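Local coordinates for transcriptional activator ToxR (Vibrio vulnificus, PDB 6UTC), which is a membrane-spanning transcriptional activator whose periplasmic domain probably acts as a sensor, responding to bile salts and interacting with ToxS, at residues A[52-57]-A[77-82]; A[17-20]-A[26-29]; A[64-67]-A[73-76]; A[56-61]-A[84-89]. All blocks are in the same frame, centred on the assembly; numbering follows the deposited sequence.

How the contacts relate
From the N terminus, contact 2 closes first, folding 17-20 and 26-29 into a hairpin at one margin of a five-strand mixed sheet. The chain then runs through helix 40-52 into the loop where contacts 1 and 4 both begin, sharing Gly-56 and Asp-57. Before either closes, strand 62-67 and strand 72-78 pair as contact 3, a hairpin nested inside both longer loops. Contact 1 closes at 77-82 and contact 4 at 84-89, their centres about 3 Å apart, tying the loop after the helix to the connection between strands 72-78 and 88-93. Strands 25-30 and 62-67 are neighbours, joining contacts 2 and 3.

Contact 1 (A[52-57]-A[77-82]); sequences ETHTGD and YIHTLP
The imidazole of His-54 lies against one corner of the His-79 ring, with CD2 of His-54 3.6 Å from CE1 of His-79. The two side chains cross at about a right angle, yet the rings are neither parallel nor perpendicular: their planes are inclined at 47° and the centroids are 5.4 Å apart. The overlap is therefore confined to this corner. The first torsion of His-54 (chi1 -56°) sets CG beside its own backbone N, which brings the ring up to His-79.

Polar atoms meet across the contact through one bridging water. It donates to Asp-57 O at 2.8 Å and accepts from Thr-80 N at 3.1 Å, while His-79 ND1 is hydrogen-bonded to the same water at 3.2 Å and has a weak bond to Ser-58 O. Backbone and imidazole are thus joined through solvent where the two loops stand too far apart to bond directly. Beside this bridge, Thr-80 OG1 approaches Asp-57 O to 3.8 Å.

Both histidines are also held by one residue of the preceding helix. Tyr-50 takes His-54 ND1 on its backbone O and stacks its ring on the His-54 ring, and its hydroxyl bonds His-79 NE2, which should limit rotation of either imidazole. The contact sits at the end of helix 40-52, where the chain leaves for strand 62-67, and it packs that turn against the chain emerging from strand 72-78; the backbone N of His-79 is bonded to Asn-87 OD1, just ahead of the adjacent strand 88-93.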
loop_
_atom_site.group_PDB
_atom_site.type_symbol
_atom_site.label_atom_id
_atom_site.label_comp_id
_atom_site.label_asym_id
_atom_site.label_seq_id
_atom_site.Cartn_x
_atom_site.Cartn_y
_atom_site.Cartn_z
ATOM N N GLU A 52 12.342 0.201 1.024
ATOM C CA GLU A 52 13.726 -0.271 1.042
ATOM C C GLU A 52 14.238 -0.617 -0.349
ATOM O O GLU A 52 15.448 -0.553 -0.592
ATOM C CB GLU A 52 13.871 -1.470 1.973
ATOM C CG GLU A 52 13.717 -1.109 3.432
ATOM C CD GLU A 52 13.997 -2.272 4.353
ATOM O OE1 GLU A 52 13.895 -2.081 5.582
ATOM O OE2 GLU A 52 14.312 -3.373 3.850
ATOM N N THR A 53 13.355 -0.997 -1.265
ATOM C CA THR A 53 13.748 -1.279 -2.637
ATOM C C THR A 53 13.228 -0.242 -3.624
ATOM O O THR A 53 13.323 -0.462 -4.838
ATOM C CB THR A 53 13.285 -2.677 -3.035
ATOM O OG1 THR A 53 11.946 -2.876 -2.556
ATOM C CG2 THR A 53 14.202 -3.729 -2.430
ATOM N N HIS A 54 12.687 0.884 -3.139
ATOM C CA HIS A 54 12.124 1.917 -4.019
ATOM C C HIS A 54 12.379 3.283 -3.376
ATOM O O HIS A 54 11.565 3.772 -2.592
ATOM C CB HIS A 54 10.632 1.694 -4.234
ATOM C CG HIS A 54 10.286 0.343 -4.772
ATOM N ND1 HIS A 54 10.119 -0.757 -3.960
ATOM C CD2 HIS A 54 10.047 -0.083 -6.035
ATOM C CE1 HIS A 54 9.811 -1.807 -4.702
ATOM N NE2 HIS A 54 9.756 -1.424 -5.965
ATOM N N THR A 55 13.504 3.906 -3.731
ATOM C CA THR A 55 13.899 5.170 -3.120
ATOM C C THR A 55 14.026 6.274 -4.161
ATOM O O THR A 55 14.139 6.020 -5.365
ATOM C CB THR A 55 15.238 5.060 -2.364
ATOM O OG1 THR A 55 16.281 4.695 -3.277
ATOM C CG2 THR A 55 15.157 4.032 -1.253
ATOM N N GLY A 56 14.017 7.509 -3.669
ATOM C CA GLY A 56 14.258 8.651 -4.537
ATOM C C GLY A 56 13.131 8.811 -5.534
ATOM O O GLY A 56 11.948 8.744 -5.183
ATOM N N ASP A 57 13.500 9.008 -6.803
ATOM C CA ASP A 57 12.498 9.131 -7.858
ATOM C C ASP A 57 11.637 7.881 -7.972
ATOM O O ASP A 57 10.506 7.961 -8.460
ATOM C CB ASP A 57 13.173 9.403 -9.200
ATOM C CG ASP A 57 13.841 10.759 -9.249
ATOM O OD1 ASP A 57 13.406 11.660 -8.501
ATOM O OD2 ASP A 57 14.795 10.923 -10.040
ATOM N N TYR A 77 0.655 -0.283 -5.377
ATOM C CA TYR A 77 1.662 0.769 -5.325
ATOM C C TYR A 77 1.758 1.446 -6.679
ATOM O O TYR A 77 1.984 0.777 -7.698
ATOM C CB TYR A 77 3.009 0.162 -4.959
ATOM C CG TYR A 77 3.145 -0.141 -3.489
ATOM C CD1 TYR A 77 3.574 0.833 -2.610
ATOM C CD2 TYR A 77 2.829 -1.393 -2.985
ATOM C CE1 TYR A 77 3.698 0.577 -1.258
ATOM C CE2 TYR A 77 2.951 -1.662 -1.627
ATOM C CZ TYR A 77 3.395 -0.670 -0.781
ATOM O OH TYR A 77 3.517 -0.928 0.572
ATOM N N ILE A 78 1.586 2.759 -6.689
ATOM C CA ILE A 78 1.614 3.551 -7.908
ATOM C C ILE A 78 2.816 4.477 -7.850
ATOM O O ILE A 78 3.035 5.172 -6.846
ATOM C CB ILE A 78 0.300 4.325 -8.100
ATOM C CG1 ILE A 78 -0.858 3.334 -8.266
ATOM C CG2 ILE A 78 0.404 5.254 -9.307
ATOM C CD1 ILE A 78 -2.239 3.944 -8.131
ATOM N N HIS A 79 3.607 4.451 -8.907
ATOM C CA HIS A 79 4.803 5.270 -9.027
ATOM C C HIS A 79 4.551 6.454 -9.953
ATOM O O HIS A 79 3.508 6.573 -10.593
ATOM C CB HIS A 79 5.956 4.400 -9.532
ATOM C CG HIS A 79 6.375 3.361 -8.546
ATOM N ND1 HIS A 79 7.513 3.478 -7.778
ATOM C CD2 HIS A 79 5.779 2.208 -8.165
ATOM C CE1 HIS A 79 7.602 2.433 -6.973
ATOM N NE2 HIS A 79 6.561 1.651 -7.182
ATOM N N THR A 80 5.532 7.354 -10.015
ATOM C CA THR A 80 5.481 8.372 -11.049
ATOM C C THR A 80 5.489 7.690 -12.416
ATOM O O THR A 80 5.956 6.558 -12.566
ATOM C CB THR A 80 6.687 9.311 -10.935
ATOM O OG1 THR A 80 7.885 8.569 -11.166
ATOM C CG2 THR A 80 6.745 9.979 -9.559
ATOM N N LEU A 81 4.943 8.379 -13.418
ATOM C CA LEU A 81 4.859 7.780 -14.749
ATOM C C LEU A 81 6.198 7.279 -15.288
ATOM O O LEU A 81 6.235 6.163 -15.831
ATOM C CB LEU A 81 4.123 8.713 -15.723
ATOM C CG LEU A 81 2.613 8.767 -15.469
ATOM C CD1 LEU A 81 1.989 9.928 -16.221
ATOM C CD2 LEU A 81 1.944 7.448 -15.851
ATOM N N PRO A 82 7.313 8.004 -15.163
ATOM C CA PRO A 82 8.586 7.449 -15.648
ATOM C C PRO A 82 8.996 6.179 -14.944
ATOM O O PRO A 82 9.842 5.441 -15.467
ATOM C CB PRO A 82 9.598 8.572 -15.380
ATOM C CG PRO A 82 8.781 9.793 -15.227
ATOM C CD PRO A 82 7.476 9.371 -14.641
HETATM O O HOH W 1 8.052 6.602 -8.444
#

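Contact 2 (A[17-20]-A[26-29]); sequences RLLE and EVLT. With SO4 (sulfate ion), chain B.
Arg-17 lies along Thr-29 in a beta hairpin that carries a classic bulge, the two side chains side by side and pointing the same way. With chi1 at 57°, Arg-17 CG sits between its backbone N and carbonyl carbon. Past CB, this puts CG 3.6 Å from Thr-29 O. The chain then runs extended to NE, which passes close to Thr-29 CG2 and makes a weak hydrogen bond to Leu-31 O. The same methyl rests over the centre of the guanidinium, 3.4 Å above its plane. At the tip NH1 and NH2 share one sulfate oxygen, O2, which lies at the edge of the guanidinium and in its plane; the NH2 bond measures 2.9 Å. NH1 adds a weak bond to sulfate O4, and NH2 also reaches His-33 O. The anion probably comes from the crystallisation liquor, and Leu-36 N and Gln-37 N hold it too.

The backbones of Arg-17 and Thr-29 exchange two hydrogen bonds. The bulge follows: Leu-19 and Glu-20 both face Val-27, and their N-H groups converge weakly on Val-27 O, whereas Val-27 N bonds firmly to Glu-20 O at 2.8 Å. On the other face of the sheet, Leu-18 CD1 meets Leu-28 CD2 at 3.9 Å. The extra residue lets Leu-19 drape over the strand, with CG 3.9 Å from Thr-29 CG2 and CD2 3.4 Å from sulfate O2.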
loop_
_atom_site.group_PDB
_atom_site.type_symbol
_atom_site.label_atom_id
_atom_site.label_comp_id
_atom_site.label_asym_id
_atom_site.label_seq_id
_atom_site.Cartn_x
_atom_site.Cartn_y
_atom_site.Cartn_z
ATOM N N ARG A 17 -10.219 8.637 -0.740
ATOM C CA ARG A 17 -10.000 9.313 0.526
ATOM C C ARG A 17 -8.658 8.870 1.093
ATOM O O ARG A 17 -8.199 7.748 0.840
ATOM C CB ARG A 17 -11.129 9.034 1.528
ATOM C CG ARG A 17 -11.391 7.565 1.860
ATOM C CD ARG A 17 -12.632 7.427 2.758
ATOM N NE ARG A 17 -12.988 6.022 2.987
ATOM C CZ ARG A 17 -12.471 5.282 3.959
ATOM N NH1 ARG A 17 -11.558 5.811 4.760
ATOM N NH2 ARG A 17 -12.821 4.009 4.116
ATOM N N LEU A 18 -8.019 9.769 1.847
ATOM C CA LEU A 18 -6.681 9.533 2.387
ATOM C C LEU A 18 -6.771 8.864 3.749
ATOM O O LEU A 18 -7.145 9.506 4.737
ATOM C CB LEU A 18 -5.923 10.851 2.505
ATOM C CG LEU A 18 -4.486 10.787 3.037
ATOM C CD1 LEU A 18 -3.564 10.061 2.099
ATOM C CD2 LEU A 18 -3.982 12.205 3.294
ATOM N N LEU A 19 -6.398 7.583 3.810
ATOM C CA LEU A 19 -6.293 6.904 5.094
ATOM C C LEU A 19 -5.166 7.474 5.934
ATOM O O LEU A 19 -5.328 7.685 7.142
ATOM C CB LEU A 19 -6.063 5.418 4.875
ATOM C CG LEU A 19 -7.211 4.677 4.224
ATOM C CD1 LEU A 19 -6.878 3.203 4.087
ATOM C CD2 LEU A 19 -8.472 4.846 5.053
ATOM N N GLU A 20 -4.017 7.720 5.323
ATOM C CA GLU A 20 -2.863 8.206 6.055
ATOM C C GLU A 20 -1.782 8.529 5.045
ATOM O O GLU A 20 -1.663 7.849 4.027
ATOM C CB GLU A 20 -2.354 7.124 7.018
ATOM C CG GLU A 20 -1.243 7.576 7.943
ATOM C CD GLU A 20 -1.035 6.609 9.084
ATOM O OE1 GLU A 20 -2.031 6.257 9.749
ATOM O OE2 GLU A 20 0.125 6.193 9.290
ATOM N N GLU A 26 1.009 8.460 -0.058
ATOM C CA GLU A 26 -0.406 8.600 0.265
ATOM C C GLU A 26 -1.031 7.219 0.281
ATOM O O GLU A 26 -1.062 6.547 -0.751
ATOM C CB GLU A 26 -1.108 9.425 -0.805
ATOM C CG GLU A 26 -0.650 10.845 -0.904
ATOM C CD GLU A 26 -1.389 11.581 -2.000
ATOM O OE1 GLU A 26 -2.621 11.742 -1.874
ATOM O OE2 GLU A 26 -0.747 11.973 -2.993
ATOM N N VAL A 27 -1.556 6.804 1.428
ATOM C CA VAL A 27 -2.330 5.572 1.508
ATOM C C VAL A 27 -3.786 5.950 1.295
ATOM O O VAL A 27 -4.384 6.626 2.130
ATOM C CB VAL A 27 -2.124 4.849 2.841
ATOM C CG1 VAL A 27 -2.954 3.574 2.870
ATOM C CG2 VAL A 27 -0.643 4.551 3.051
ATOM N N LEU A 28 -4.344 5.505 0.180
ATOM C CA LEU A 28 -5.661 5.913 -0.285
ATOM C C LEU A 28 -6.581 4.711 -0.373
ATOM O O LEU A 28 -6.124 3.577 -0.535
ATOM C CB LEU A 28 -5.565 6.507 -1.688
ATOM C CG LEU A 28 -4.668 7.724 -1.855
ATOM C CD1 LEU A 28 -4.451 7.999 -3.337
ATOM C CD2 LEU A 28 -5.296 8.926 -1.172
ATOM N N THR A 29 -7.882 4.967 -0.271
ATOM C CA THR A 29 -8.879 3.939 -0.531
ATOM C C THR A 29 -10.050 4.617 -1.223
ATOM O O THR A 29 -10.242 5.825 -1.054
ATOM C CB THR A 29 -9.300 3.222 0.769
ATOM O OG1 THR A 29 -10.041 2.038 0.467
ATOM C CG2 THR A 29 -10.145 4.095 1.668
HETATM S S SO4 B . -11.403 3.980 7.752
HETATM O O1 SO4 B . -12.825 4.271 7.914
HETATM O O2 SO4 B . -11.173 3.339 6.461
HETATM O O3 SO4 B . -11.009 3.039 8.807
HETATM O O4 SO4 B . -10.646 5.220 7.860
#

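Contact 3 (A[64-67]-A[73-76]); sequences IATG and LILN
Ile-64, Thr-66 and Asn-76 lose the most surface where strand 64-67 pairs with strand 73-76, and all three side chains lie on the same face of the sheet. Ile-64 is the direct partner of Asn-76 in a hydrogen-bonded pair: Ile-64 N reaches Asn-76 O at 2.8 Å, tilted 29° from the carbonyl plane, and Asn-76 N returns a similar bond to Ile-64 O. That oxygen carries a further load, because a water donates to it at 2.7 Å while accepting from Asn-76 ND2 at 3.0 Å. The water meets the ND2 end of the amide; OD1 points to Thr-89 OG1 on the next strand, at a separation too short to be trusted in detail.

Thr-66 pairs in the same way with Ile-74, and both of its backbone bonds are nearly straight. Its chi1 of 60° tucks OG1 between the backbone N and the carbonyl carbon, from where it touches Ile-74 CB at 3.6 Å. Leu-73 CD1 stands 3.3 Å from Thr-66 O.

On the opposite face Ala-65 CB meets Leu-75 CD2 at 3.7 Å, and here Leu-75 packs on Cys-46 of helix 40-52. Cys-46 is one half of the disulfide with Cys-103. The strands run at 157° to each other, an antiparallel beta hairpin in regular register, set inside the mixed sheet of this alpha-beta domain with the helix laid across one face.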
loop_
_atom_site.group_PDB
_atom_site.type_symbol
_atom_site.label_atom_id
_atom_site.label_comp_id
_atom_site.label_asym_id
_atom_site.label_seq_id
_atom_site.Cartn_x
_atom_site.Cartn_y
_atom_site.Cartn_z
ATOM N N ILE A 64 -2.894 2.238 -3.043
ATOM C CA ILE A 64 -4.342 2.105 -2.952
ATOM C C ILE A 64 -4.628 0.815 -2.209
ATOM O O ILE A 64 -4.230 -0.270 -2.655
ATOM C CB ILE A 64 -5.005 2.067 -4.335
ATOM C CG1 ILE A 64 -4.426 3.142 -5.260
ATOM C CG2 ILE A 64 -6.541 2.144 -4.192
ATOM C CD1 ILE A 64 -4.597 4.524 -4.783
ATOM N N ALA A 65 -5.330 0.925 -1.094
ATOM C CA ALA A 65 -5.684 -0.217 -0.266
ATOM C C ALA A 65 -7.156 -0.554 -0.469
ATOM O O ALA A 65 -8.016 0.319 -0.323
ATOM C CB ALA A 65 -5.435 0.118 1.201
ATOM N N THR A 66 -7.442 -1.816 -0.801
ATOM C CA THR A 66 -8.812 -2.284 -0.969
ATOM C C THR A 66 -8.948 -3.705 -0.435
ATOM O O THR A 66 -7.964 -4.407 -0.180
ATOM C CB THR A 66 -9.259 -2.267 -2.431
ATOM O OG1 THR A 66 -8.403 -3.115 -3.194
ATOM C CG2 THR A 66 -9.237 -0.864 -3.005
ATOM N N GLY A 67 -10.195 -4.132 -0.272
ATOM C CA GLY A 67 -10.457 -5.458 0.283
ATOM C C GLY A 67 -10.419 -5.411 1.787
ATOM O O GLY A 67 -11.015 -4.524 2.401
ATOM N N LEU A 73 -5.851 -8.326 2.098
ATOM C CA LEU A 73 -5.860 -6.930 1.682
ATOM C C LEU A 73 -5.061 -6.786 0.393
ATOM O O LEU A 73 -4.011 -7.417 0.235
ATOM C CB LEU A 73 -5.217 -6.067 2.774
ATOM C CG LEU A 73 -5.240 -4.551 2.530
ATOM C CD1 LEU A 73 -6.631 -3.998 2.842
ATOM C CD2 LEU A 73 -4.196 -3.827 3.358
ATOM N N ILE A 74 -5.565 -5.969 -0.533
ATOM C CA ILE A 74 -4.874 -5.646 -1.774
ATOM C C ILE A 74 -4.227 -4.278 -1.622
ATOM O O ILE A 74 -4.889 -3.314 -1.212
ATOM C CB ILE A 74 -5.850 -5.649 -2.959
ATOM C CG1 ILE A 74 -6.694 -6.926 -2.968
ATOM C CG2 ILE A 74 -5.096 -5.463 -4.261
ATOM C CD1 ILE A 74 -5.874 -8.198 -2.998
ATOM N N LEU A 75 -2.936 -4.184 -1.939
ATOM C CA LEU A 75 -2.233 -2.905 -1.973
ATOM C C LEU A 75 -1.681 -2.688 -3.373
ATOM O O LEU A 75 -0.926 -3.524 -3.882
ATOM C CB LEU A 75 -1.082 -2.889 -0.968
ATOM C CG LEU A 75 -1.499 -2.940 0.496
ATOM C CD1 LEU A 75 -0.287 -3.112 1.404
ATOM C CD2 LEU A 75 -2.275 -1.696 0.882
ATOM N N ASN A 76 -2.050 -1.578 -3.988
ATOM C CA ASN A 76 -1.574 -1.229 -5.321
ATOM C C ASN A 76 -0.637 -0.035 -5.190
ATOM O O ASN A 76 -1.084 1.085 -4.904
ATOM C CB ASN A 76 -2.753 -0.936 -6.244
ATOM C CG ASN A 76 -3.262 -2.189 -6.939
ATOM O OD1 ASN A 76 -2.633 -2.682 -7.876
ATOM N ND2 ASN A 76 -4.360 -2.728 -6.465
HETATM O O HOH W 2 -6.004 -1.755 -4.130
#

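Contact 4 (A[56-61]-A[84-89])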
loop_
_atom_site.group_PDB
_atom_site.type_symbol
_atom_site.label_atom_id
_atom_site.label_comp_id
_atom_site.label_asym_id
_atom_site.label_seq_id
_atom_site.Cartn_x
_atom_site.Cartn_y
_atom_site.Cartn_z
ATOM N N GLY A 56 14.017 7.509 -3.669
ATOM C CA GLY A 56 14.258 8.651 -4.537
ATOM C C GLY A 56 13.131 8.811 -5.534
ATOM O O GLY A 56 11.948 8.744 -5.183
ATOM N N ASP A 57 13.500 9.008 -6.803
ATOM C CA ASP A 57 12.498 9.131 -7.858
ATOM C C ASP A 57 11.637 7.881 -7.972
ATOM O O ASP A 57 10.506 7.961 -8.460
ATOM C CB ASP A 57 13.173 9.403 -9.200
ATOM C CG ASP A 57 13.841 10.759 -9.249
ATOM O OD1 ASP A 57 13.406 11.660 -8.501
ATOM O OD2 ASP A 57 14.795 10.923 -10.040
ATOM N N SER A 58 12.147 6.731 -7.543
ATOM C CA SER A 58 11.405 5.479 -7.616
ATOM C C SER A 58 10.489 5.239 -6.422
ATOM O O SER A 58 9.814 4.208 -6.385
ATOM C CB SER A 58 12.360 4.296 -7.791
ATOM O OG SER A 58 12.911 4.289 -9.096
ATOM N N ALA A 59 10.452 6.142 -5.451
ATOM C CA ALA A 59 9.526 5.970 -4.340
ATOM C C ALA A 59 8.099 6.036 -4.876
ATOM O O ALA A 59 7.809 6.833 -5.774
ATOM C CB ALA A 59 9.719 7.070 -3.301
ATOM N N PRO A 60 7.189 5.206 -4.374
ATOM C CA PRO A 60 5.815 5.280 -4.865
ATOM C C PRO A 60 5.186 6.581 -4.412
ATOM O O PRO A 60 5.512 7.121 -3.350
ATOM C CB PRO A 60 5.139 4.078 -4.196
ATOM C CG PRO A 60 5.907 3.908 -2.926
ATOM C CD PRO A 60 7.334 4.206 -3.302
ATOM N N VAL A 61 4.293 7.099 -5.257
ATOM C CA VAL A 61 3.503 8.278 -4.920
ATOM C C VAL A 61 2.399 7.900 -3.946
ATOM O O VAL A 61 2.133 8.599 -2.958
ATOM C CB VAL A 61 2.917 8.896 -6.207
ATOM C CG1 VAL A 61 2.045 10.104 -5.874
ATOM C CG2 VAL A 61 4.018 9.264 -7.204
ATOM N N SER A 84 6.619 3.887 -13.837
ATOM C CA SER A 84 5.423 3.061 -13.765
ATOM C C SER A 84 5.691 1.591 -14.047
ATOM O O SER A 84 4.816 0.766 -13.768
ATOM C CB SER A 84 4.345 3.601 -14.700
ATOM O OG SER A 84 4.833 3.744 -16.025
ATOM N N ASN A 85 6.861 1.232 -14.584
ATOM C CA ASN A 85 7.182 -0.186 -14.679
ATOM C C ASN A 85 7.372 -0.829 -13.312
ATOM O O ASN A 85 7.393 -2.063 -13.219
ATOM C CB ASN A 85 8.382 -0.445 -15.598
ATOM C CG ASN A 85 9.675 0.106 -15.050
ATOM O OD1 ASN A 85 9.688 1.066 -14.284
ATOM N ND2 ASN A 85 10.786 -0.492 -15.460
ATOM N N GLU A 86 7.469 -0.028 -12.253
ATOM C CA GLU A 86 7.570 -0.534 -10.899
ATOM C C GLU A 86 6.219 -0.658 -10.213
ATOM O O GLU A 86 6.164 -1.161 -9.085
ATOM C CB GLU A 86 8.499 0.366 -10.082
ATOM C CG GLU A 86 9.860 0.555 -10.745
ATOM C CD GLU A 86 10.830 1.372 -9.919
ATOM O OE1 GLU A 86 11.020 1.054 -8.726
ATOM O OE2 GLU A 86 11.406 2.340 -10.461
ATOM N N ASN A 87 5.130 -0.242 -10.855
ATOM C CA ASN A 87 3.827 -0.371 -10.212
ATOM C C ASN A 87 3.542 -1.835 -9.923
ATOM O O ASN A 87 3.775 -2.705 -10.768
ATOM C CB ASN A 87 2.720 0.126 -11.135
ATOM C CG ASN A 87 2.770 1.614 -11.366
ATOM O OD1 ASN A 87 3.516 2.328 -10.708
ATOM N ND2 ASN A 87 1.962 2.090 -12.298
ATOM N N VAL A 88 2.984 -2.109 -8.745
ATOM C CA VAL A 88 2.682 -3.484 -8.376
ATOM C C VAL A 88 1.394 -3.566 -7.581
ATOM O O VAL A 88 1.050 -2.667 -6.801
ATOM C CB VAL A 88 3.804 -4.174 -7.581
ATOM C CG1 VAL A 88 5.014 -4.401 -8.437
ATOM C CG2 VAL A 88 4.142 -3.366 -6.360
ATOM N N THR A 89 0.682 -4.663 -7.798
ATOM C CA THR A 89 -0.384 -5.106 -6.920
ATOM C C THR A 89 0.174 -6.188 -6.012
ATOM O O THR A 89 0.715 -7.191 -6.498
ATOM C CB THR A 89 -1.532 -5.695 -7.727
ATOM O OG1 THR A 89 -1.980 -4.748 -8.691
ATOM C CG2 THR A 89 -2.689 -6.024 -6.805
#
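Ser-58 and Glu-86 join two short 3-10 turns, one in the loop after helix 40-52 and the other just ahead of strand 88-93; together they make up the whole contact between 56-61 and 84-89, a small patch at the surface of the alpha-beta domain.

The polar part is a single hydrogen bond. Ser-58 OG donates to Glu-86 OE2 at 2.8 Å, arriving on the syn lone pair, the side of the other carboxylate oxygen. Glu-86 reaches across because its chain is extended beyond CG (chi2 -176°), carrying the carboxylate out to Ser-58. His-83 ND1 makes a weak bond to the same OE2, and two such partners would be expected to favour the charged form of the acid. Ser-58 is deposited in two conformers, so the bond describes one of them.

Each turn is closed by a backbone bond of its own. Ala-59 N closes on Gly-56 O at 3.0 Å round Ser-58, and Asn-87 N on Ser-84 O at 3.1 Å round Glu-86. Further along the first segment, Val-61 N bonds Ile-78 O and Val-61 O accepts from Glu-26 N, leading the loop into the sheet.

Van der Waals contact accounts for the remainder. Glu-86 also packs on the side chain of His-54, and across the contact itself both carboxylate oxygens lie beside the serine methylene, OE2 3.4 Å and OE1 3.6 Å from Ser-58 CB.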